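Local atomic coordinates of E3 SUMO-protein ligase SIZ1 (Saccharomyces cerevisiae, PDB entry 3I2D), a protein that acts as a SUMO E3 ligase, promoting attachment of SUMO to septins and PCNA, with its zinc-bearing SP-RING mediating interaction with the conjugating enzyme UBC9. Residues Ile80-Met85 / Ser97-Leu102; Arg118-Phe122 / Pro168-Pro173; Thr225-Leu229 / Cys268-Gln272. All coordinates share one frame; numbering follows the deposited sequence.

Contact 1. Residues Ile80-Met85 / Ser97-Leu102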
ATOM      1  N   ILE A  80       8.537   8.495  17.149  1.00 55.25           N
ATOM      2  CA  ILE A  80       9.618   8.465  18.132  1.00 58.80           C
ATOM      3  C   ILE A  80      10.220   9.862  17.924  1.00 61.20           C
ATOM      4  O   ILE A  80      11.040  10.080  17.031  1.00 54.17           O
ATOM      5  CB  ILE A  80      10.628   7.360  17.808  1.00 52.93           C
ATOM      6  CG1 ILE A  80       9.956   6.002  17.973  1.00 51.59           C
ATOM      7  CG2 ILE A  80      11.813   7.449  18.735  1.00 59.80           C
ATOM      8  CD1 ILE A  80      10.885   4.856  17.716  1.00 64.58           C
ATOM      9  N   PRO A  81       9.817  10.820  18.778  1.00 67.02           N
ATOM     10  CA  PRO A  81      10.200  12.238  18.799  1.00 68.28           C
ATOM     11  C   PRO A  81      11.656  12.562  18.540  1.00 70.04           C
ATOM     12  O   PRO A  81      11.968  13.444  17.739  1.00 73.75           O
ATOM     13  CB  PRO A  81       9.736  12.692  20.174  1.00 62.68           C
ATOM     14  CG  PRO A  81      10.017  11.489  21.003  1.00 67.36           C
ATOM     15  CD  PRO A  81       9.466  10.378  20.142  1.00 65.63           C
ATOM     16  N   GLU A  82      12.543  11.843  19.213  1.00 69.34           N
ATOM     17  CA  GLU A  82      13.971  12.060  19.069  1.00 70.80           C
ATOM     18  C   GLU A  82      14.503  11.740  17.663  1.00 68.50           C
ATOM     19  O   GLU A  82      15.508  12.297  17.238  1.00 69.27           O
ATOM     20  CB  GLU A  82      14.704  11.236  20.131  1.00 73.63           C
ATOM     21  CG  GLU A  82      13.758  10.482  21.064  1.00 83.31           C
ATOM     22  CD  GLU A  82      14.366  10.201  22.431  1.00 91.24           C
ATOM     23  OE1 GLU A  82      14.602  11.175  23.184  1.00 85.52           O
ATOM     24  OE2 GLU A  82      14.609   9.011  22.752  1.00 91.26           O
ATOM     25  N   LEU A  83      13.820  10.850  16.946  1.00 70.79           N
ATOM     26  CA  LEU A  83      14.221  10.450  15.592  1.00 62.98           C
ATOM     27  C   LEU A  83      13.688  11.401  14.523  1.00 62.92           C
ATOM     28  O   LEU A  83      12.801  11.053  13.745  1.00 59.26           O
ATOM     29  CB  LEU A  83      13.717   9.039  15.291  1.00 56.52           C
ATOM     30  CG  LEU A  83      14.765   7.956  15.098  1.00 55.68           C
ATOM     31  CD1 LEU A  83      14.078   6.646  14.757  1.00 51.94           C
ATOM     32  CD2 LEU A  83      15.711   8.366  13.987  1.00 59.77           C
ATOM     33  N   VAL A  84      14.219  12.611  14.496  1.00 62.28           N
ATOM     34  CA  VAL A  84      13.801  13.592  13.511  1.00 57.99           C
ATOM     35  C   VAL A  84      15.050  14.325  13.091  1.00 60.60           C
ATOM     36  O   VAL A  84      15.654  15.052  13.881  1.00 68.53           O
ATOM     37  CB  VAL A  84      12.796  14.571  14.099  1.00 55.75           C
ATOM     38  CG1 VAL A  84      12.421  15.620  13.064  1.00 53.42           C
ATOM     39  CG2 VAL A  84      11.573  13.808  14.567  1.00 55.89           C
ATOM     40  N   MET A  85      15.447  14.119  11.844  1.00 61.16           N
ATOM     41  CA  MET A  85      16.658  14.739  11.326  1.00 57.71           C
ATOM     42  C   MET A  85      16.391  15.589  10.085  1.00 57.27           C
ATOM     43  O   MET A  85      15.324  15.519   9.469  1.00 58.04           O
ATOM     44  CB  MET A  85      17.675  13.642  11.006  1.00 48.93           C
ATOM     45  CG  MET A  85      17.748  12.581  12.095  1.00 48.54           C
ATOM     46  SD  MET A  85      18.704  11.113  11.666  1.00 58.34           S
ATOM     47  CE  MET A  85      17.658  10.315  10.459  1.00 60.75           C
ATOM     48  N   SER A  97      22.481  12.617  12.445  1.00 58.71           N
ATOM     49  CA  SER A  97      22.406  11.529  13.379  1.00 60.51           C
ATOM     50  C   SER A  97      21.309  11.797  14.384  1.00 61.08           C
ATOM     51  O   SER A  97      20.744  12.890  14.453  1.00 63.30           O
ATOM     52  CB  SER A  97      23.746  11.382  14.100  1.00 66.28           C
ATOM     53  OG  SER A  97      24.127  12.606  14.709  1.00 69.47           O
ATOM     54  N   ALA A  98      21.008  10.778  15.161  1.00 59.19           N
ATOM     55  CA  ALA A  98      19.999  10.891  16.181  1.00 64.69           C
ATOM     56  C   ALA A  98      20.263   9.780  17.172  1.00 67.67           C
ATOM     57  O   ALA A  98      20.717   8.692  16.812  1.00 66.27           O
ATOM     58  CB  ALA A  98      18.614  10.746  15.580  1.00 63.73           C
ATOM     59  N   LYS A  99      20.019  10.085  18.436  1.00 71.60           N
ATOM     60  CA  LYS A  99      20.189   9.117  19.496  1.00 74.27           C
ATOM     61  C   LYS A  99      18.828   9.107  20.161  1.00 76.85           C
ATOM     62  O   LYS A  99      18.198  10.166  20.329  1.00 73.95           O
ATOM     63  CB  LYS A  99      21.278   9.571  20.468  1.00 75.10           C
ATOM     64  CG  LYS A  99      22.673   9.618  19.851  1.00 83.61           C
ATOM     65  CD  LYS A  99      23.714  10.116  20.849  1.00 85.80           C
ATOM     66  CE  LYS A  99      25.131  10.028  20.293  1.00 87.43           C
ATOM     67  NZ  LYS A  99      25.335  10.895  19.098  1.00 90.68           N
ATOM     68  N   PHE A 100      18.353   7.915  20.505  1.00 74.05           N
ATOM     69  CA  PHE A 100      17.055   7.789  21.140  1.00 73.05           C
ATOM     70  C   PHE A 100      17.002   6.463  21.875  1.00 74.24           C
ATOM     71  O   PHE A 100      17.630   5.490  21.455  1.00 74.52           O
ATOM     72  CB  PHE A 100      15.958   7.852  20.063  1.00 70.24           C
ATOM     73  CG  PHE A 100      16.038   6.735  19.050  1.00 68.92           C
ATOM     74  CD1 PHE A 100      15.255   5.589  19.188  1.00 64.99           C
ATOM     75  CD2 PHE A 100      16.949   6.795  18.002  1.00 65.09           C
ATOM     76  CE1 PHE A 100      15.380   4.523  18.308  1.00 60.02           C
ATOM     77  CE2 PHE A 100      17.082   5.726  17.112  1.00 66.38           C
ATOM     78  CZ  PHE A 100      16.296   4.587  17.269  1.00 62.27           C
ATOM     79  N   LYS A 101      16.279   6.440  22.988  1.00 80.09           N
ATOM     80  CA  LYS A 101      16.095   5.215  23.760  1.00 82.86           C
ATOM     81  C   LYS A 101      14.613   4.873  23.691  1.00 81.47           C
ATOM     82  O   LYS A 101      13.758   5.749  23.812  1.00 80.54           O
ATOM     83  CB  LYS A 101      16.511   5.405  25.220  1.00 87.24           C
ATOM     84  CG  LYS A 101      18.014   5.399  25.452  1.00 92.89           C
ATOM     85  CD  LYS A 101      18.350   5.125  26.917  1.00 93.29           C
ATOM     86  CE  LYS A 101      18.097   3.660  27.301  1.00 94.07           C
ATOM     87  NZ  LYS A 101      16.668   3.218  27.189  1.00 92.01           N
ATOM     88  N   LEU A 102      14.305   3.604  23.480  1.00 83.82           N
ATOM     89  CA  LEU A 102      12.911   3.198  23.390  1.00 87.86           C
ATOM     90  C   LEU A 102      12.254   3.150  24.754  1.00 89.30           C
ATOM     91  O   LEU A 102      12.729   2.455  25.657  1.00 90.89           O
ATOM     92  CB  LEU A 102      12.792   1.827  22.724  1.00 83.88           C
ATOM     93  CG  LEU A 102      13.026   1.830  21.218  1.00 78.60           C
ATOM     94  CD1 LEU A 102      12.730   0.448  20.666  1.00 75.71           C
ATOM     95  CD2 LEU A 102      12.127   2.880  20.573  1.00 68.89           C
TER

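Contact 2. Residues Arg118-Phe122 / Pro168-Pro173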
ATOM      1  N   ARG A 118       6.695  -2.295  13.568  1.00 52.57           N
ATOM      2  CA  ARG A 118       8.061  -2.070  13.119  1.00 53.07           C
ATOM      3  C   ARG A 118       8.434  -0.601  13.158  1.00 50.38           C
ATOM      4  O   ARG A 118       7.567   0.265  13.068  1.00 57.49           O
ATOM      5  CB  ARG A 118       8.227  -2.608  11.701  1.00 53.13           C
ATOM      6  CG  ARG A 118       7.585  -3.968  11.502  1.00 61.60           C
ATOM      7  CD  ARG A 118       8.577  -4.963  10.965  1.00 71.58           C
ATOM      8  NE  ARG A 118       9.775  -5.026  11.791  1.00 67.60           N
ATOM      9  CZ  ARG A 118      10.872  -5.696  11.452  1.00 77.54           C
ATOM     10  NH1 ARG A 118      10.919  -6.363  10.302  1.00 72.51           N
ATOM     11  NH2 ARG A 118      11.929  -5.690  12.255  1.00 82.64           N
ATOM     12  N   LEU A 119       9.726  -0.321  13.295  1.00 45.79           N
ATOM     13  CA  LEU A 119      10.212   1.056  13.345  1.00 50.78           C
ATOM     14  C   LEU A 119      10.695   1.480  11.952  1.00 52.52           C
ATOM     15  O   LEU A 119      11.744   1.039  11.490  1.00 57.75           O
ATOM     16  CB  LEU A 119      11.362   1.156  14.335  1.00 48.04           C
ATOM     17  CG  LEU A 119      11.643   2.487  15.023  1.00 47.00           C
ATOM     18  CD1 LEU A 119      13.147   2.642  15.065  1.00 43.99           C
ATOM     19  CD2 LEU A 119      10.985   3.656  14.294  1.00 54.22           C
ATOM     20  N   TYR A 120       9.924   2.330  11.286  1.00 49.86           N
ATOM     21  CA  TYR A 120      10.277   2.772   9.946  1.00 51.67           C
ATOM     22  C   TYR A 120      10.844   4.181   9.920  1.00 54.76           C
ATOM     23  O   TYR A 120      10.410   5.061  10.662  1.00 59.22           O
ATOM     24  CB  TYR A 120       9.045   2.717   9.032  1.00 47.44           C
ATOM     25  CG  TYR A 120       8.698   1.345   8.503  1.00 46.07           C
ATOM     26  CD1 TYR A 120       9.371   0.204   8.950  1.00 50.46           C
ATOM     27  CD2 TYR A 120       7.717   1.188   7.524  1.00 47.04           C
ATOM     28  CE1 TYR A 120       9.081  -1.056   8.430  1.00 44.05           C
ATOM     29  CE2 TYR A 120       7.415  -0.070   6.996  1.00 45.90           C
ATOM     30  CZ  TYR A 120       8.103  -1.180   7.453  1.00 53.33           C
ATOM     31  OH  TYR A 120       7.822  -2.416   6.922  1.00 57.96           O
ATOM     32  N   LEU A 121      11.833   4.399   9.073  1.00 51.88           N
ATOM     33  CA  LEU A 121      12.372   5.731   8.955  1.00 47.30           C
ATOM     34  C   LEU A 121      11.853   6.254   7.616  1.00 52.02           C
ATOM     35  O   LEU A 121      11.940   5.568   6.592  1.00 47.34           O
ATOM     36  CB  LEU A 121      13.886   5.691   8.970  1.00 49.46           C
ATOM     37  CG  LEU A 121      14.562   7.048   8.828  1.00 51.06           C
ATOM     38  CD1 LEU A 121      14.080   8.001   9.915  1.00 37.24           C
ATOM     39  CD2 LEU A 121      16.064   6.835   8.884  1.00 50.40           C
ATOM     40  N   PHE A 122      11.263   7.444   7.640  1.00 49.04           N
ATOM     41  CA  PHE A 122      10.731   8.056   6.428  1.00 52.99           C
ATOM     42  C   PHE A 122      11.567   9.266   6.065  1.00 51.98           C
ATOM     43  O   PHE A 122      12.251   9.838   6.914  1.00 52.34           O
ATOM     44  CB  PHE A 122       9.283   8.532   6.616  1.00 50.06           C
ATOM     45  CG  PHE A 122       8.282   7.425   6.689  1.00 57.76           C
ATOM     46  CD1 PHE A 122       8.200   6.617   7.815  1.00 55.81           C
ATOM     47  CD2 PHE A 122       7.423   7.184   5.627  1.00 56.05           C
ATOM     48  CE1 PHE A 122       7.288   5.593   7.880  1.00 47.41           C
ATOM     49  CE2 PHE A 122       6.504   6.156   5.681  1.00 53.24           C
ATOM     50  CZ  PHE A 122       6.435   5.359   6.812  1.00 57.05           C
ATOM     51  N   PRO A 168      10.277   3.667   2.936  1.00 37.85           N
ATOM     52  CA  PRO A 168      10.864   3.749   4.278  1.00 40.30           C
ATOM     53  C   PRO A 168      11.878   2.632   4.581  1.00 43.59           C
ATOM     54  O   PRO A 168      11.871   1.562   3.956  1.00 41.41           O
ATOM     55  CB  PRO A 168       9.639   3.685   5.180  1.00 45.42           C
ATOM     56  CG  PRO A 168       8.738   2.753   4.429  1.00 39.22           C
ATOM     57  CD  PRO A 168       8.862   3.271   3.009  1.00 40.43           C
ATOM     58  N   ALA A 169      12.744   2.892   5.551  1.00 40.74           N
ATOM     59  CA  ALA A 169      13.760   1.931   5.945  1.00 43.03           C
ATOM     60  C   ALA A 169      13.422   1.299   7.300  1.00 42.03           C
ATOM     61  O   ALA A 169      13.113   1.993   8.256  1.00 42.38           O
ATOM     62  CB  ALA A 169      15.114   2.613   5.998  1.00 40.03           C
ATOM     63  N   ASP A 170      13.476  -0.027   7.354  1.00 47.72           N
ATOM     64  CA  ASP A 170      13.185  -0.790   8.564  1.00 49.14           C
ATOM     65  C   ASP A 170      14.395  -0.797   9.495  1.00 51.92           C
ATOM     66  O   ASP A 170      15.367  -1.505   9.223  1.00 48.68           O
ATOM     67  CB  ASP A 170      12.868  -2.240   8.186  1.00 56.03           C
ATOM     68  CG  ASP A 170      12.060  -2.965   9.251  1.00 59.66           C
ATOM     69  OD1 ASP A 170      12.166  -2.592  10.436  1.00 59.77           O
ATOM     70  OD2 ASP A 170      11.321  -3.916   8.907  1.00 60.36           O
ATOM     71  N   LEU A 171      14.338  -0.027  10.584  1.00 55.15           N
ATOM     72  CA  LEU A 171      15.436   0.029  11.568  1.00 62.06           C
ATOM     73  C   LEU A 171      15.324  -1.087  12.613  1.00 62.63           C
ATOM     74  O   LEU A 171      16.315  -1.500  13.207  1.00 63.32           O
ATOM     75  CB  LEU A 171      15.422   1.350  12.352  1.00 57.00           C
ATOM     76  CG  LEU A 171      15.345   2.696  11.656  1.00 57.58           C
ATOM     77  CD1 LEU A 171      15.215   3.787  12.700  1.00 57.03           C
ATOM     78  CD2 LEU A 171      16.568   2.902  10.818  1.00 53.66           C
ATOM     79  N   THR A 172      14.097  -1.545  12.830  1.00 60.82           N
ATOM     80  CA  THR A 172      13.755  -2.553  13.823  1.00 63.24           C
ATOM     81  C   THR A 172      14.694  -3.703  14.159  1.00 64.65           C
ATOM     82  O   THR A 172      15.001  -3.923  15.329  1.00 63.98           O
ATOM     83  CB  THR A 172      12.403  -3.128  13.507  1.00 62.63           C
ATOM     84  OG1 THR A 172      11.572  -2.082  12.987  1.00 68.84           O
ATOM     85  CG2 THR A 172      11.771  -3.676  14.766  1.00 62.02           C
ATOM     86  N   PRO A 173      15.155  -4.460  13.157  1.00 64.98           N
ATOM     87  CA  PRO A 173      16.058  -5.567  13.491  1.00 64.05           C
ATOM     88  C   PRO A 173      17.429  -5.172  14.039  1.00 66.78           C
ATOM     89  O   PRO A 173      18.226  -6.042  14.379  1.00 75.81           O
ATOM     90  CB  PRO A 173      16.168  -6.335  12.170  1.00 65.89           C
ATOM     91  CG  PRO A 173      16.006  -5.269  11.140  1.00 62.90           C
ATOM     92  CD  PRO A 173      14.851  -4.447  11.715  1.00 65.48           C
TER
HETATM   93  O   HOH W   1       9.339  -4.525   7.206  1.00 47.98           O

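Contact 3. Residues Thr225-Leu229 / Cys268-Gln272. With ZN (zinc ion), chain B.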
ATOM      1  N   THR A 225     -24.803  -7.216 -11.983  1.00 56.40           N
ATOM      2  CA  THR A 225     -24.096  -7.990 -12.984  1.00 55.33           C
ATOM      3  C   THR A 225     -25.009  -8.385 -14.141  1.00 57.24           C
ATOM      4  O   THR A 225     -24.584  -8.387 -15.302  1.00 54.56           O
ATOM      5  CB  THR A 225     -23.478  -9.256 -12.357  1.00 55.95           C
ATOM      6  OG1 THR A 225     -22.488  -8.872 -11.397  1.00 57.79           O
ATOM      7  CG2 THR A 225     -22.834 -10.127 -13.425  1.00 56.66           C
ATOM      8  N   LEU A 226     -26.260  -8.719 -13.820  1.00 62.89           N
ATOM      9  CA  LEU A 226     -27.234  -9.130 -14.829  1.00 59.49           C
ATOM     10  C   LEU A 226     -27.582  -7.997 -15.767  1.00 62.59           C
ATOM     11  O   LEU A 226     -27.708  -8.202 -16.977  1.00 62.99           O
ATOM     12  CB  LEU A 226     -28.503  -9.661 -14.164  1.00 62.26           C
ATOM     13  CG  LEU A 226     -28.370 -11.124 -13.746  1.00 69.20           C
ATOM     14  CD1 LEU A 226     -29.691 -11.640 -13.204  1.00 66.28           C
ATOM     15  CD2 LEU A 226     -27.936 -11.942 -14.955  1.00 67.15           C
ATOM     16  N   LEU A 227     -27.749  -6.802 -15.204  1.00 61.64           N
ATOM     17  CA  LEU A 227     -28.057  -5.623 -15.992  1.00 57.45           C
ATOM     18  C   LEU A 227     -26.896  -5.322 -16.923  1.00 63.45           C
ATOM     19  O   LEU A 227     -27.110  -4.978 -18.088  1.00 68.30           O
ATOM     20  CB  LEU A 227     -28.305  -4.430 -15.084  1.00 56.88           C
ATOM     21  CG  LEU A 227     -29.682  -4.381 -14.446  1.00 56.85           C
ATOM     22  CD1 LEU A 227     -29.834  -3.062 -13.721  1.00 58.64           C
ATOM     23  CD2 LEU A 227     -30.745  -4.527 -15.524  1.00 52.98           C
ATOM     24  N   TYR A 228     -25.671  -5.445 -16.412  1.00 63.89           N
ATOM     25  CA  TYR A 228     -24.488  -5.215 -17.239  1.00 64.80           C
ATOM     26  C   TYR A 228     -24.428  -6.297 -18.321  1.00 65.72           C
ATOM     27  O   TYR A 228     -24.252  -6.000 -19.505  1.00 66.67           O
ATOM     28  CB  TYR A 228     -23.207  -5.280 -16.400  1.00 65.20           C
ATOM     29  CG  TYR A 228     -21.974  -4.896 -17.184  1.00 63.96           C
ATOM     30  CD1 TYR A 228     -21.569  -3.563 -17.269  1.00 66.05           C
ATOM     31  CD2 TYR A 228     -21.259  -5.850 -17.905  1.00 60.64           C
ATOM     32  CE1 TYR A 228     -20.488  -3.188 -18.056  1.00 63.56           C
ATOM     33  CE2 TYR A 228     -20.178  -5.488 -18.699  1.00 63.16           C
ATOM     34  CZ  TYR A 228     -19.798  -4.155 -18.772  1.00 67.24           C
ATOM     35  OH  TYR A 228     -18.739  -3.789 -19.572  1.00 74.09           O
ATOM     36  N   LEU A 229     -24.583  -7.553 -17.907  1.00 64.47           N
ATOM     37  CA  LEU A 229     -24.542  -8.677 -18.833  1.00 64.85           C
ATOM     38  C   LEU A 229     -25.521  -8.496 -19.997  1.00 71.45           C
ATOM     39  O   LEU A 229     -25.289  -8.996 -21.096  1.00 72.84           O
ATOM     40  CB  LEU A 229     -24.853  -9.977 -18.089  1.00 61.19           C
ATOM     41  CG  LEU A 229     -24.918 -11.219 -18.974  1.00 59.86           C
ATOM     42  CD1 LEU A 229     -23.546 -11.556 -19.511  1.00 61.83           C
ATOM     43  CD2 LEU A 229     -25.450 -12.368 -18.176  1.00 67.27           C
ATOM     44  N   CYS A 268     -15.492  -0.688 -11.918  1.00 68.00           N
ATOM     45  CA  CYS A 268     -15.068  -1.450 -13.089  1.00 68.57           C
ATOM     46  C   CYS A 268     -16.223  -1.795 -14.029  1.00 67.56           C
ATOM     47  O   CYS A 268     -17.284  -2.246 -13.603  1.00 71.53           O
ATOM     48  CB  CYS A 268     -14.318  -2.730 -12.672  1.00 70.35           C
ATOM     49  SG  CYS A 268     -12.533  -2.511 -12.223  1.00 74.88           S
ATOM     50  N   LYS A 269     -16.005  -1.554 -15.318  1.00 67.82           N
ATOM     51  CA  LYS A 269     -16.998  -1.844 -16.343  1.00 64.67           C
ATOM     52  C   LYS A 269     -16.598  -3.107 -17.082  1.00 64.57           C
ATOM     53  O   LYS A 269     -16.049  -3.052 -18.181  1.00 68.82           O
ATOM     54  CB  LYS A 269     -17.100  -0.690 -17.342  1.00 66.21           C
ATOM     55  CG  LYS A 269     -17.949   0.483 -16.889  1.00 75.58           C
ATOM     56  CD  LYS A 269     -17.250   1.384 -15.889  1.00 82.16           C
ATOM     57  CE  LYS A 269     -18.214   2.468 -15.396  1.00 90.44           C
ATOM     58  NZ  LYS A 269     -18.874   3.201 -16.527  1.00 88.20           N
ATOM     59  N   HIS A 270     -16.842  -4.249 -16.459  1.00 61.68           N
ATOM     60  CA  HIS A 270     -16.514  -5.522 -17.079  1.00 59.77           C
ATOM     61  C   HIS A 270     -16.886  -6.661 -16.143  1.00 57.72           C
ATOM     62  O   HIS A 270     -16.897  -6.504 -14.922  1.00 58.15           O
ATOM     63  CB  HIS A 270     -15.019  -5.588 -17.485  1.00 56.63           C
ATOM     64  CG  HIS A 270     -14.051  -5.432 -16.350  1.00 55.60           C
ATOM     65  ND1 HIS A 270     -13.821  -6.423 -15.420  1.00 55.27           N
ATOM     66  CD2 HIS A 270     -13.250  -4.397 -15.996  1.00 58.25           C
ATOM     67  CE1 HIS A 270     -12.925  -6.005 -14.543  1.00 59.74           C
ATOM     68  NE2 HIS A 270     -12.561  -4.778 -14.870  1.00 55.76           N
ATOM     69  N   LEU A 271     -17.221  -7.795 -16.741  1.00 56.44           N
ATOM     70  CA  LEU A 271     -17.616  -8.984 -16.010  1.00 59.74           C
ATOM     71  C   LEU A 271     -16.457  -9.686 -15.313  1.00 60.67           C
ATOM     72  O   LEU A 271     -16.585 -10.112 -14.160  1.00 60.91           O
ATOM     73  CB  LEU A 271     -18.284  -9.952 -16.976  1.00 66.34           C
ATOM     74  CG  LEU A 271     -19.734 -10.325 -16.699  1.00 70.30           C
ATOM     75  CD1 LEU A 271     -20.559  -9.092 -16.351  1.00 71.11           C
ATOM     76  CD2 LEU A 271     -20.274 -11.018 -17.935  1.00 70.94           C
ATOM     77  N   GLN A 272     -15.330  -9.803 -16.017  1.00 59.26           N
ATOM     78  CA  GLN A 272     -14.143 -10.471 -15.487  1.00 55.81           C
ATOM     79  C   GLN A 272     -13.667  -9.905 -14.155  1.00 55.05           C
ATOM     80  O   GLN A 272     -13.390  -8.713 -14.036  1.00 52.05           O
ATOM     81  CB  GLN A 272     -12.992 -10.414 -16.509  1.00 57.04           C
ATOM     82  CG  GLN A 272     -11.701 -11.170 -16.105  1.00 58.82           C
ATOM     83  CD  GLN A 272     -11.964 -12.607 -15.642  1.00 67.22           C
ATOM     84  OE1 GLN A 272     -12.718 -13.352 -16.280  1.00 71.46           O
ATOM     85  NE2 GLN A 272     -11.334 -13.002 -14.535  1.00 50.26           N
TER
HETATM   86 ZN    ZN B   1     -11.439  -3.300 -13.856  1.00 57.23          ZN
HETATM   87  O   HOH W   2     -18.028  -7.150 -20.063  1.00 55.19           O

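Contact 1. Residues Ile80-Met85 / Ser97-Leu102
Leu83 lays its branch point over one face of the Phe100 ring: CG stands 4.1 Å from the ring centroid and 24° off the normal, displaced toward the rim, while CD1 reaches on over CE2 and CZ. This is a CH-pi contact, for which a branched aliphatic end on a broad aromatic face is well suited. Ile80 approaches the same ring obliquely, its CG2 lying 3.9 Å from Phe100 CD1. Its longer branch, beside the backbone N at chi1 -66°, carries Ile80 CD1 to Leu102 CD2 at 3.7 Å, so beta branching lets one residue serve two partners. Further along, the small methyl of Ala98 lets a bulky neighbour come in close, with Ala98 CB 3.9 Å from Met85 SD. At the exposed side of the contact, round Glu82, the chemistry changes. The aliphatic part of Glu82 lies against Phe100, Glu82 CG being 3.6 Å from Phe100 CB, and beyond it the carboxylate OE2 accepts the backbone N-H of Lys101 at 3.1 Å, nearly in line with its C-O bond. Glutamate thus supplies both a greasy stem and an acceptor just past the end of strand 97-100.

A type I turn from Ile80 to Leu83 sets these groups in place, closed by Leu83 N to Ile80 O at 2.9 Å; Pro81 suits its second position because its ring restricts phi. Further out, Ile80 and Met85 bond through their backbones to strand 195-204, whereas Ala98 and Phe100 bond to strand 182-191. Strands 83-85 and 97-100, which run nearly antiparallel, therefore belong to different sheets and meet mainly through side chains. Such closure between the outermost strands of two facing antiparallel sheets is characteristic of a beta sandwich, here the PINIT domain.

Contact 2. Residues Arg118-Phe122 / Pro168-Pro173
Pro168 CB sits above the centre of the Phe122 ring, 3.9 Å from its centroid and 6° off the normal, a CH-pi contact for which the compact aliphatic ring of proline is well suited. Its next carbon, Pro168 CG, approaches Tyr120 CD2 obliquely at 3.6 Å. The Asp170 carboxylate stands at the edge of the Tyr120 ring, and a water near that ring's plane joins the two residues, bonding Tyr120 OH and donating to Asp170 OD2. Across the same carboxylate lies the Arg118 guanidinium, its plane turned 71° away, with Asp170 OD1 over its centre. Arg118 NH1 is 2.8 Å from Asp170 OD2, yet this oxygen is well out of the guanidinium plane, so the salt bridge rests on charge and not on a directed N-H.

Thr172 OG1 accepts the N-H of Leu119, Leu119 N lying 2.6 Å away, and donates to Asp170 OD1 at 2.7 Å, using both capacities of a hydroxyl. A valine in its place would probably leave the Leu119 amide without this acceptor and the aspartate freer to turn away from Arg118. Between the backbones, Leu121 and Ala169 form an antiparallel hydrogen-bonded pair, and Leu171 N reaches Leu119 O at 2.9 Å as the chain leaves the strand.

Leu121 and Ala169 lie on the face of the sheet opposite Tyr120 and Asp170; with Leu119 and Leu171 they pack against Ile80, Leu83, Met85 and Leu145. Strand 117-125 thus lies between strand 195-204 and the outermost strand 169-170, with strand 143-147 of the second sheet facing it.

Contact 3. Residues Thr225-Leu229 / Cys268-Gln272
Tyr228 reaches out of its helix to meet the backbone of Lys269 and His270. From CB, the torsion that sets CG anti to the backbone N (chi1 -174°) brings the ring to the loop. The ring first meets Leu271 obliquely, Tyr228 CD2 lying 3.7 Å from Leu271 CD1, and then Tyr228 CE2 passes His270 CA at 4.0 Å. Across the ring, CE1 runs beside the Lys269 carbonyl carbon, and Tyr228 CZ lies 3.8 Å from His270 N. Tyr228 OH ends the run 3.1 Å from Lys269 O. A water near the plane of the ring joins Tyr228 OH to Leu271 N by weak bonds. Tyrosine suits this partly exposed place, since its ring gives an apolar surface that meets the loop backbone obliquely, while its hydroxyl stays among backbone groups and water.

Leu271 is the loop's apolar counterpart, and its two methyls divide the helix between them. Leu271 CD1 also meets Thr225 CG2 at 3.8 Å, whereas Leu271 CD2 meets Leu229 CD1 at 3.7 Å. Tyr228 and Leu229 follow Thr225 by three and four residues, the spacing that brings them to the same side of a helix.

The bond from CA to CB of His270 is directed away from the helix, and the ring beyond it reaches the zinc ion, which His270 NE2 binds at 2.1 Å together with Cys268 SG. Lys264 NZ hydrogen-bonds to His270 O. Cys291 and Cys294 complete the zinc site of the SP-RING, three cysteines and one histidine, whose metal-holding loop is here backed by helix 222-234.

Contacts 1 and 2 are mainly buried parts of one PINIT domain and touch each other, Ile80 CD1 meeting Leu119 CD2 at 3.6 Å. Both involve the sheet that holds strands 74-90 and 117-125, but contact 1 spans to the second sheet mainly through side chains, whereas contact 2 works within a sheet, with backbone bonds on which a charged and hydroxyl network is built. Contact 3 stands apart, its nearest atoms about 27 Å from contact 2 and on the other side of the chain's centre. Smaller and only partly buried, it joins a helix to an irregular loop that carries two of the four zinc ligands.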